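Local atomic coordinates of putative isomerase YbhH (Escherichia coli, PDB entry 6OTV), a protein that probably acts as an isomerase of the PrpF family, although the substrate and the reaction it handles are not established. Residues I254-I263 with T294-S302; A111-V119 with E131-G139. All coordinates share one frame; numbering follows the deposited sequence.

Contact 1 of 2, residues I254-I263 with T294-S302; sequences ISPAQKGGAI and TVTRQIVPS
I254, in strand 250-255, sends its CD1 methyl to the flank of I299, 3.8 Å from CG1. Its CG1 branch sits between its own backbone N and carbonyl carbon (chi1 65°), and the extended second torsion carries CD1 on to the loop. The CA of S255 packs against I299 CG2, while its OG is hydrogen-bonded to N264. P256 follows, crossing I299 at about a right angle, with its CD 4.0 Å from I299 CG2 and its CG against the I299 carbonyl oxygen. After the turn, A262 presents its backbone: its O lies 3.4 Å from V300 CB and accepts a hydrogen bond from a water that also donates to P301 O. I263, in strand 263-267, lays CG1 across V300 CG1 at 3.7 Å and brings CD1 to T296 CG2. T296 stands in the 3-10 turn 295-298, where its carbonyl oxygen receives both I299 N and V300 N, which fixes the backbone where the I299 and V300 side chains leave it. Helix 279-290 and strand 197-202 flank this patch. Branched aliphatic side chains and a proline ring make most of the direct contact, so it rests on dispersion and water exclusion, with one water joining the backbones.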
ATOM      1  N   ILE A 254      20.803 -25.139  -0.814  1.00 32.01           N
ATOM      2  CA  ILE A 254      21.723 -24.026  -1.003  1.00 30.22           C
ATOM      3  C   ILE A 254      23.161 -24.517  -0.894  1.00 32.91           C
ATOM      4  O   ILE A 254      23.465 -25.506  -0.221  1.00 30.41           O
ATOM      5  CB  ILE A 254      21.470 -22.874  -0.007  1.00 29.94           C
ATOM      6  CG1 ILE A 254      21.763 -23.314   1.428  1.00 30.76           C
ATOM      7  CG2 ILE A 254      20.045 -22.357  -0.140  1.00 33.92           C
ATOM      8  CD1 ILE A 254      21.928 -22.157   2.392  1.00 30.26           C
ATOM      9  N   SER A 255      24.044 -23.803  -1.581  1.00 28.03           N
ATOM     10  CA  SER A 255      25.476 -24.054  -1.581  1.00 27.22           C
ATOM     11  C   SER A 255      26.165 -22.769  -2.011  1.00 29.52           C
ATOM     12  O   SER A 255      25.515 -21.877  -2.570  1.00 25.31           O
ATOM     13  CB  SER A 255      25.839 -25.217  -2.522  1.00 30.76           C
ATOM     14  OG  SER A 255      25.542 -24.905  -3.872  1.00 39.10           O
ATOM     15  N   PRO A 256      27.466 -22.628  -1.750  1.00 29.80           N
ATOM     16  CA  PRO A 256      28.157 -21.396  -2.147  1.00 26.59           C
ATOM     17  C   PRO A 256      28.082 -21.169  -3.650  1.00 29.28           C
ATOM     18  O   PRO A 256      27.959 -22.108  -4.440  1.00 23.51           O
ATOM     19  CB  PRO A 256      29.601 -21.631  -1.691  1.00 23.73           C
ATOM     20  CG  PRO A 256      29.492 -22.641  -0.601  1.00 24.24           C
ATOM     21  CD  PRO A 256      28.354 -23.532  -0.993  1.00 31.05           C
ATOM     22  N   ALA A 257      28.144 -19.897  -4.035  1.00 27.34           N
ATOM     23  CA  ALA A 257      28.143 -19.535  -5.445  1.00 33.15           C
ATOM     24  C   ALA A 257      29.415 -20.023  -6.129  1.00 31.24           C
ATOM     25  O   ALA A 257      30.466 -20.183  -5.503  1.00 31.46           O
ATOM     26  CB  ALA A 257      28.018 -18.021  -5.607  1.00 21.09           C
ATOM     27  N   GLN A 258      29.312 -20.256  -7.437  1.00 27.13           N
ATOM     28  CA  GLN A 258      30.446 -20.698  -8.235  1.00 27.53           C
ATOM     29  C   GLN A 258      30.946 -19.658  -9.224  1.00 36.92           C
ATOM     30  O   GLN A 258      32.120 -19.697  -9.595  1.00 32.66           O
ATOM     31  CB  GLN A 258      30.088 -21.978  -9.004  1.00 22.12           C
ATOM     32  N   LYS A 259      30.092 -18.726  -9.654  1.00 30.41           N
ATOM     33  CA  LYS A 259      30.439 -17.765 -10.696  1.00 27.67           C
ATOM     34  C   LYS A 259      30.453 -16.330 -10.176  1.00 29.68           C
ATOM     35  O   LYS A 259      30.164 -15.392 -10.921  1.00 41.72           O
ATOM     36  CB  LYS A 259      29.483 -17.892 -11.881  1.00 20.46           C
ATOM     37  N   GLY A 260      30.782 -16.140  -8.900  1.00 24.86           N
ATOM     38  CA  GLY A 260      30.930 -14.814  -8.337  1.00 24.97           C
ATOM     39  C   GLY A 260      29.725 -14.266  -7.599  1.00 33.08           C
ATOM     40  O   GLY A 260      29.825 -13.182  -7.009  1.00 34.05           O
ATOM     41  N   GLY A 261      28.597 -14.969  -7.606  1.00 28.33           N
ATOM     42  CA  GLY A 261      27.406 -14.499  -6.932  1.00 31.06           C
ATOM     43  C   GLY A 261      27.480 -14.677  -5.426  1.00 31.47           C
ATOM     44  O   GLY A 261      28.522 -14.989  -4.846  1.00 32.62           O
ATOM     45  N   ALA A 262      26.328 -14.483  -4.784  1.00 28.24           N
ATOM     46  CA  ALA A 262      26.233 -14.607  -3.335  1.00 23.67           C
ATOM     47  C   ALA A 262      25.940 -16.027  -2.875  1.00 25.78           C
ATOM     48  O   ALA A 262      26.372 -16.413  -1.783  1.00 25.83           O
ATOM     49  CB  ALA A 262      25.149 -13.670  -2.790  1.00 23.63           C
ATOM     50  N   ILE A 263      25.220 -16.815  -3.674  1.00 25.96           N
ATOM     51  CA  ILE A 263      24.769 -18.133  -3.246  1.00 28.26           C
ATOM     52  C   ILE A 263      24.286 -18.896  -4.470  1.00 27.84           C
ATOM     53  O   ILE A 263      23.916 -18.293  -5.484  1.00 26.85           O
ATOM     54  CB  ILE A 263      23.655 -17.986  -2.173  1.00 28.49           C
ATOM     55  CG1 ILE A 263      23.326 -19.325  -1.512  1.00 30.91           C
ATOM     56  CG2 ILE A 263      22.420 -17.363  -2.779  1.00 24.65           C
ATOM     57  CD1 ILE A 263      22.409 -19.188  -0.313  1.00 26.56           C
ATOM     58  N   THR A 294      20.300 -16.849  10.316  1.00 41.08           N
ATOM     59  CA  THR A 294      19.798 -17.921   9.472  1.00 43.53           C
ATOM     60  C   THR A 294      20.910 -18.917   9.153  1.00 43.02           C
ATOM     61  O   THR A 294      22.102 -18.636   9.315  1.00 39.62           O
ATOM     62  CB  THR A 294      19.214 -17.366   8.173  1.00 43.85           C
ATOM     63  OG1 THR A 294      20.224 -16.633   7.468  1.00 50.22           O
ATOM     64  CG2 THR A 294      18.028 -16.452   8.463  1.00 34.41           C
ATOM     65  N   VAL A 295      20.500 -20.100   8.688  1.00 37.88           N
ATOM     66  CA  VAL A 295      21.464 -21.126   8.315  1.00 41.35           C
ATOM     67  C   VAL A 295      22.305 -20.691   7.122  1.00 48.86           C
ATOM     68  O   VAL A 295      23.384 -21.251   6.888  1.00 45.80           O
ATOM     69  CB  VAL A 295      20.741 -22.456   8.025  1.00 39.61           C
ATOM     70  CG1 VAL A 295      20.038 -22.404   6.673  1.00 38.18           C
ATOM     71  CG2 VAL A 295      21.715 -23.623   8.094  1.00 40.74           C
ATOM     72  N   THR A 296      21.838 -19.694   6.363  1.00 48.40           N
ATOM     73  CA  THR A 296      22.605 -19.195   5.228  1.00 46.69           C
ATOM     74  C   THR A 296      23.930 -18.586   5.673  1.00 45.68           C
ATOM     75  O   THR A 296      24.922 -18.652   4.938  1.00 47.77           O
ATOM     76  CB  THR A 296      21.770 -18.175   4.449  1.00 47.26           C
ATOM     77  OG1 THR A 296      20.509 -18.758   4.103  1.00 46.32           O
ATOM     78  CG2 THR A 296      22.474 -17.760   3.174  1.00 51.44           C
ATOM     79  N   ARG A 297      23.973 -18.013   6.878  1.00 48.71           N
ATOM     80  CA  ARG A 297      25.206 -17.424   7.385  1.00 46.96           C
ATOM     81  C   ARG A 297      26.289 -18.464   7.647  1.00 44.19           C
ATOM     82  O   ARG A 297      27.466 -18.101   7.742  1.00 45.17           O
ATOM     83  CB  ARG A 297      24.923 -16.641   8.666  1.00 63.66           C
ATOM     84  CG  ARG A 297      23.890 -15.535   8.510  1.00 75.05           C
ATOM     85  CD  ARG A 297      24.460 -14.348   7.757  1.00 80.87           C
ATOM     86  NE  ARG A 297      23.694 -13.132   8.012  1.00 85.98           N
ATOM     87  CZ  ARG A 297      24.092 -11.914   7.663  1.00 89.60           C
ATOM     88  NH1 ARG A 297      25.251 -11.745   7.043  1.00 90.88           N
ATOM     89  NH2 ARG A 297      23.332 -10.862   7.937  1.00 92.44           N
ATOM     90  N   GLN A 298      25.921 -19.739   7.771  1.00 43.11           N
ATOM     91  CA  GLN A 298      26.883 -20.820   7.954  1.00 43.70           C
ATOM     92  C   GLN A 298      27.336 -21.440   6.638  1.00 43.42           C
ATOM     93  O   GLN A 298      28.165 -22.355   6.657  1.00 41.52           O
ATOM     94  CB  GLN A 298      26.290 -21.925   8.835  1.00 43.46           C
ATOM     95  CG  GLN A 298      25.640 -21.445  10.117  1.00 65.67           C
ATOM     96  CD  GLN A 298      25.013 -22.583  10.901  1.00 70.02           C
ATOM     97  OE1 GLN A 298      25.076 -23.744  10.492  1.00 61.70           O
ATOM     98  NE2 GLN A 298      24.402 -22.254  12.034  1.00 70.76           N
ATOM     99  N   ILE A 299      26.809 -20.980   5.504  1.00 36.67           N
ATOM    100  CA  ILE A 299      27.063 -21.589   4.204  1.00 35.14           C
ATOM    101  C   ILE A 299      27.826 -20.643   3.284  1.00 38.59           C
ATOM    102  O   ILE A 299      28.816 -21.034   2.656  1.00 40.45           O
ATOM    103  CB  ILE A 299      25.748 -22.058   3.537  1.00 33.31           C
ATOM    104  CG1 ILE A 299      24.947 -22.943   4.497  1.00 33.94           C
ATOM    105  CG2 ILE A 299      26.034 -22.794   2.235  1.00 30.60           C
ATOM    106  CD1 ILE A 299      25.722 -24.129   5.037  1.00 32.28           C
ATOM    107  N   VAL A 300      27.387 -19.395   3.198  1.00 34.77           N
ATOM    108  CA  VAL A 300      27.973 -18.426   2.274  1.00 36.48           C
ATOM    109  C   VAL A 300      28.480 -17.245   3.088  1.00 35.42           C
ATOM    110  O   VAL A 300      28.011 -16.996   4.211  1.00 36.46           O
ATOM    111  CB  VAL A 300      26.961 -17.984   1.191  1.00 35.30           C
ATOM    112  CG1 VAL A 300      26.431 -19.194   0.440  1.00 27.08           C
ATOM    113  CG2 VAL A 300      25.825 -17.180   1.811  1.00 32.40           C
ATOM    114  N   PRO A 301      29.449 -16.498   2.557  1.00 41.02           N
ATOM    115  CA  PRO A 301      29.913 -15.292   3.252  1.00 35.57           C
ATOM    116  C   PRO A 301      28.806 -14.253   3.367  1.00 36.48           C
ATOM    117  O   PRO A 301      27.824 -14.261   2.620  1.00 35.20           O
ATOM    118  CB  PRO A 301      31.057 -14.783   2.364  1.00 32.74           C
ATOM    119  CG  PRO A 301      31.476 -15.965   1.560  1.00 38.44           C
ATOM    120  CD  PRO A 301      30.228 -16.760   1.334  1.00 36.60           C
ATOM    121  N   SER A 302      28.984 -13.341   4.321  1.00 43.13           N
ATOM    122  CA  SER A 302      28.000 -12.293   4.550  1.00 48.26           C
ATOM    123  C   SER A 302      27.911 -11.367   3.342  1.00 50.96           C
ATOM    124  O   SER A 302      28.896 -11.122   2.642  1.00 50.30           O
ATOM    125  CB  SER A 302      28.359 -11.493   5.802  1.00 51.96           C
ATOM    126  OG  SER A 302      29.617 -10.861   5.653  1.00 62.24           O
TER
HETATM  127  O   HOH W   1      27.934 -14.464  -0.208  1.00 33.93           O

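Contact 2 of 2, residues A111-V119 with E131-G139; sequences AATSPVTRV and EADVQTPNG
V119 and A132 form an antiparallel hydrogen-bonded pair in which each backbone N reaches the other's O at 2.9 Å. V119, with the most surface buried here, also brings CG2 to within 4.4 Å of V134 CG2, on the face that carries T117 and A132. E131, next to A132, makes a salt bridge with R118. Its CG is anti to the backbone N (chi1 172°) and the chain is extended beyond, while R118 bends at chi3, and the guanidinium grips the carboxylate side-on. R118 NE meets E131 OE2 at 2.7 Å from above the carboxylate plane, and R118 NH2 meets E131 OE1 at 3.1 Å on its syn lone pair; the two planes are 37° apart. R120 is a second cationic partner of E131, and R118 also bridges to D72 of the second subunit, so this pair lies at the dimer interface. Strands 116-123 and 129-135 make a β-hairpin flanked by strands 73-80 and 158-163, consistent with the DAP epimerase clan to which the family is assigned. Just past strand 129-135 comes T136. Its hydroxyl donates to T113 O at 2.8 Å and accepts from T117 OG1 at 2.6 Å, while T117 OG1 in turn receives T113 N. Its backbone N donates to the O of P115, the residue preceded by a cis peptide bond. Farther out, S114 OG (chi1 -175°) accepts from N138 N at 3.0 Å.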
ATOM      1  N   ALA A 111      -2.769   6.557 -15.995  1.00 37.90           N
ATOM      2  CA  ALA A 111      -2.136   7.630 -16.745  1.00 41.56           C
ATOM      3  C   ALA A 111      -0.620   7.531 -16.638  1.00 44.35           C
ATOM      4  O   ALA A 111      -0.075   7.191 -15.583  1.00 49.48           O
ATOM      5  CB  ALA A 111      -2.608   8.990 -16.233  1.00 31.28           C
ATOM      6  N   ALA A 112       0.061   7.836 -17.738  1.00 40.48           N
ATOM      7  CA  ALA A 112       1.514   7.787 -17.782  1.00 34.82           C
ATOM      8  C   ALA A 112       2.112   9.098 -17.290  1.00 39.22           C
ATOM      9  O   ALA A 112       1.554  10.176 -17.514  1.00 40.68           O
ATOM     10  CB  ALA A 112       2.004   7.502 -19.200  1.00 30.20           C
ATOM     11  N   THR A 113       3.247   8.992 -16.612  1.00 36.41           N
ATOM     12  CA  THR A 113       4.086  10.130 -16.284  1.00 40.14           C
ATOM     13  C   THR A 113       5.386  10.022 -17.082  1.00 44.09           C
ATOM     14  O   THR A 113       5.522   9.179 -17.977  1.00 35.02           O
ATOM     15  CB  THR A 113       4.335  10.201 -14.774  1.00 38.51           C
ATOM     16  OG1 THR A 113       4.819   8.938 -14.304  1.00 32.16           O
ATOM     17  CG2 THR A 113       3.044  10.548 -14.038  1.00 31.33           C
ATOM     18  N   SER A 114       6.352  10.880 -16.752  1.00 45.64           N
ATOM     19  CA  SER A 114       7.602  10.941 -17.487  1.00 36.62           C
ATOM     20  C   SER A 114       8.716  11.305 -16.517  1.00 36.18           C
ATOM     21  O   SER A 114       8.498  12.141 -15.630  1.00 35.58           O
ATOM     22  CB  SER A 114       7.528  11.974 -18.618  1.00 38.69           C
ATOM     23  OG  SER A 114       8.703  11.960 -19.409  1.00 47.34           O
ATOM     24  N   PRO A 115       9.912  10.707 -16.653  1.00 34.24           N
ATOM     25  CA  PRO A 115      10.271   9.708 -17.667  1.00 34.15           C
ATOM     26  C   PRO A 115       9.964   8.275 -17.233  1.00 39.86           C
ATOM     27  O   PRO A 115      10.286   7.327 -17.950  1.00 37.03           O
ATOM     28  CB  PRO A 115      11.779   9.911 -17.825  1.00 33.23           C
ATOM     29  CG  PRO A 115      12.227  10.318 -16.460  1.00 32.73           C
ATOM     30  CD  PRO A 115      11.078  11.096 -15.836  1.00 32.83           C
ATOM     31  N   VAL A 116       9.350   8.129 -16.061  1.00 39.75           N
ATOM     32  CA  VAL A 116       8.976   6.831 -15.514  1.00 33.56           C
ATOM     33  C   VAL A 116       7.544   6.922 -15.003  1.00 29.87           C
ATOM     34  O   VAL A 116       7.093   7.979 -14.549  1.00 32.78           O
ATOM     35  CB  VAL A 116       9.948   6.390 -14.391  1.00 35.76           C
ATOM     36  CG1 VAL A 116       9.483   5.103 -13.726  1.00 39.51           C
ATOM     37  CG2 VAL A 116      11.350   6.205 -14.951  1.00 35.61           C
ATOM     38  N   THR A 117       6.818   5.811 -15.100  1.00 28.51           N
ATOM     39  CA  THR A 117       5.457   5.707 -14.589  1.00 29.07           C
ATOM     40  C   THR A 117       5.411   4.610 -13.537  1.00 37.10           C
ATOM     41  O   THR A 117       5.768   3.461 -13.817  1.00 37.50           O
ATOM     42  CB  THR A 117       4.463   5.408 -15.712  1.00 33.00           C
ATOM     43  OG1 THR A 117       4.530   6.447 -16.697  1.00 35.52           O
ATOM     44  CG2 THR A 117       3.046   5.324 -15.156  1.00 28.00           C
ATOM     45  N   ARG A 118       4.976   4.967 -12.331  1.00 39.52           N
ATOM     46  CA  ARG A 118       4.805   3.999 -11.257  1.00 33.20           C
ATOM     47  C   ARG A 118       3.450   3.318 -11.396  1.00 33.67           C
ATOM     48  O   ARG A 118       2.435   3.983 -11.621  1.00 35.69           O
ATOM     49  CB  ARG A 118       4.913   4.690  -9.897  1.00 31.78           C
ATOM     50  CG  ARG A 118       6.201   5.475  -9.699  1.00 39.93           C
ATOM     51  CD  ARG A 118       6.195   6.246  -8.385  1.00 36.27           C
ATOM     52  NE  ARG A 118       6.312   5.371  -7.222  1.00 40.51           N
ATOM     53  CZ  ARG A 118       6.321   5.797  -5.962  1.00 39.80           C
ATOM     54  NH1 ARG A 118       6.213   7.094  -5.697  1.00 35.01           N
ATOM     55  NH2 ARG A 118       6.438   4.927  -4.966  1.00 32.19           N
ATOM     56  N   VAL A 119       3.435   1.992 -11.270  1.00 29.07           N
ATOM     57  CA  VAL A 119       2.206   1.211 -11.359  1.00 32.83           C
ATOM     58  C   VAL A 119       2.120   0.317 -10.131  1.00 29.43           C
ATOM     59  O   VAL A 119       2.983  -0.543  -9.925  1.00 33.99           O
ATOM     60  CB  VAL A 119       2.140   0.364 -12.642  1.00 35.64           C
ATOM     61  CG1 VAL A 119       0.805  -0.367 -12.713  1.00 26.25           C
ATOM     62  CG2 VAL A 119       2.351   1.232 -13.875  1.00 29.62           C
ATOM     63  N   GLU A 131       5.141  -2.951  -6.860  1.00 28.24           N
ATOM     64  CA  GLU A 131       5.257  -1.733  -7.648  1.00 31.85           C
ATOM     65  C   GLU A 131       6.138  -2.005  -8.860  1.00 35.72           C
ATOM     66  O   GLU A 131       7.229  -2.571  -8.727  1.00 32.04           O
ATOM     67  CB  GLU A 131       5.833  -0.575  -6.832  1.00 29.83           C
ATOM     68  CG  GLU A 131       6.133   0.650  -7.691  1.00 36.48           C
ATOM     69  CD  GLU A 131       6.460   1.895  -6.887  1.00 43.81           C
ATOM     70  OE1 GLU A 131       6.064   1.978  -5.704  1.00 44.38           O
ATOM     71  OE2 GLU A 131       7.113   2.800  -7.449  1.00 41.55           O
ATOM     72  N   ALA A 132       5.657  -1.612 -10.034  1.00 26.62           N
ATOM     73  CA  ALA A 132       6.423  -1.684 -11.269  1.00 29.14           C
ATOM     74  C   ALA A 132       6.756  -0.272 -11.727  1.00 33.97           C
ATOM     75  O   ALA A 132       5.875   0.591 -11.784  1.00 39.73           O
ATOM     76  CB  ALA A 132       5.650  -2.430 -12.359  1.00 25.79           C
ATOM     77  N   ASP A 133       8.024  -0.041 -12.045  1.00 30.41           N
ATOM     78  CA  ASP A 133       8.490   1.244 -12.549  1.00 34.26           C
ATOM     79  C   ASP A 133       8.805   1.078 -14.029  1.00 27.78           C
ATOM     80  O   ASP A 133       9.783   0.416 -14.394  1.00 29.27           O
ATOM     81  CB  ASP A 133       9.700   1.730 -11.755  1.00 35.07           C
ATOM     82  CG  ASP A 133       9.370   1.954 -10.291  1.00 36.00           C
ATOM     83  OD1 ASP A 133       8.244   2.417 -10.001  1.00 35.76           O
ATOM     84  OD2 ASP A 133      10.224   1.657  -9.430  1.00 38.35           O
ATOM     85  N   VAL A 134       7.968   1.672 -14.874  1.00 28.55           N
ATOM     86  CA  VAL A 134       8.017   1.478 -16.316  1.00 28.73           C
ATOM     87  C   VAL A 134       8.691   2.684 -16.954  1.00 31.88           C
ATOM     88  O   VAL A 134       8.361   3.832 -16.634  1.00 38.50           O
ATOM     89  CB  VAL A 134       6.606   1.274 -16.890  1.00 29.24           C
ATOM     90  CG1 VAL A 134       6.661   1.114 -18.401  1.00 31.87           C
ATOM     91  CG2 VAL A 134       5.932   0.075 -16.228  1.00 28.46           C
ATOM     92  N   GLN A 135       9.634   2.424 -17.854  1.00 32.39           N
ATOM     93  CA  GLN A 135      10.244   3.481 -18.654  1.00 29.42           C
ATOM     94  C   GLN A 135       9.183   4.082 -19.570  1.00 35.12           C
ATOM     95  O   GLN A 135       8.683   3.412 -20.480  1.00 32.20           O
ATOM     96  CB  GLN A 135      11.412   2.924 -19.461  1.00 33.43           C
ATOM     97  CG  GLN A 135      12.516   2.314 -18.617  1.00 45.40           C
ATOM     98  CD  GLN A 135      13.185   3.331 -17.718  1.00 58.28           C
ATOM     99  OE1 GLN A 135      13.320   4.500 -18.078  1.00 67.55           O
ATOM    100  NE2 GLN A 135      13.599   2.894 -16.534  1.00 61.68           N
ATOM    101  N   THR A 136       8.827   5.339 -19.327  1.00 29.88           N
ATOM    102  CA  THR A 136       7.839   6.051 -20.139  1.00 36.33           C
ATOM    103  C   THR A 136       8.364   7.439 -20.488  1.00 40.03           C
ATOM    104  O   THR A 136       7.880   8.450 -19.966  1.00 37.44           O
ATOM    105  CB  THR A 136       6.496   6.141 -19.412  1.00 36.33           C
ATOM    106  OG1 THR A 136       6.700   6.636 -18.081  1.00 28.68           O
ATOM    107  CG2 THR A 136       5.822   4.774 -19.349  1.00 27.48           C
ATOM    108  N   PRO A 137       9.359   7.525 -21.371  1.00 39.98           N
ATOM    109  CA  PRO A 137       9.818   8.845 -21.820  1.00 44.09           C
ATOM    110  C   PRO A 137       8.724   9.558 -22.600  1.00 50.43           C
ATOM    111  O   PRO A 137       8.162   9.013 -23.553  1.00 54.84           O
ATOM    112  CB  PRO A 137      11.032   8.523 -22.701  1.00 42.66           C
ATOM    113  CG  PRO A 137      10.838   7.105 -23.118  1.00 41.56           C
ATOM    114  CD  PRO A 137      10.146   6.434 -21.972  1.00 37.42           C
ATOM    115  N   ASN A 138       8.412  10.782 -22.168  1.00 49.79           N
ATOM    116  CA  ASN A 138       7.350  11.596 -22.762  1.00 50.57           C
ATOM    117  C   ASN A 138       5.991  10.909 -22.679  1.00 49.27           C
ATOM    118  O   ASN A 138       5.125  11.120 -23.533  1.00 46.75           O
ATOM    119  CB  ASN A 138       7.675  11.966 -24.213  1.00 58.76           C
ATOM    120  CG  ASN A 138       8.902  12.850 -24.326  1.00 71.05           C
ATOM    121  OD1 ASN A 138       9.099  13.763 -23.525  1.00 77.58           O
ATOM    122  ND2 ASN A 138       9.738  12.578 -25.323  1.00 73.44           N
ATOM    123  N   GLY A 139       5.793  10.079 -21.655  1.00 45.37           N
ATOM    124  CA  GLY A 139       4.511   9.438 -21.440  1.00 37.90           C
ATOM    125  C   GLY A 139       4.203   8.270 -22.346  1.00 42.79           C
ATOM    126  O   GLY A 139       3.042   7.859 -22.430  1.00 44.87           O
TER

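Overall arrangement
From the N terminus the chain first reaches contact 2, where residues 111-119, following helix 94-106, pair with 131-139 and close a short hairpin loop with 11 residues between the segments. The chain then runs on through strand 158-163, which pairs with strand 129-135, and through strands 187-193 and 197-202 before contact 1 opens at 254-263. That contact closes a longer loop of 30 residues, including helix 279-290, when 294-302 returns ahead of strand 306-312. The contacts are thus in series, neither nested nor crossed. Their centres lie 36 Å apart and their nearest atoms about 22 Å, and strand 332-344 pairs with both 158-163 and 315-322, linking the two strand systems.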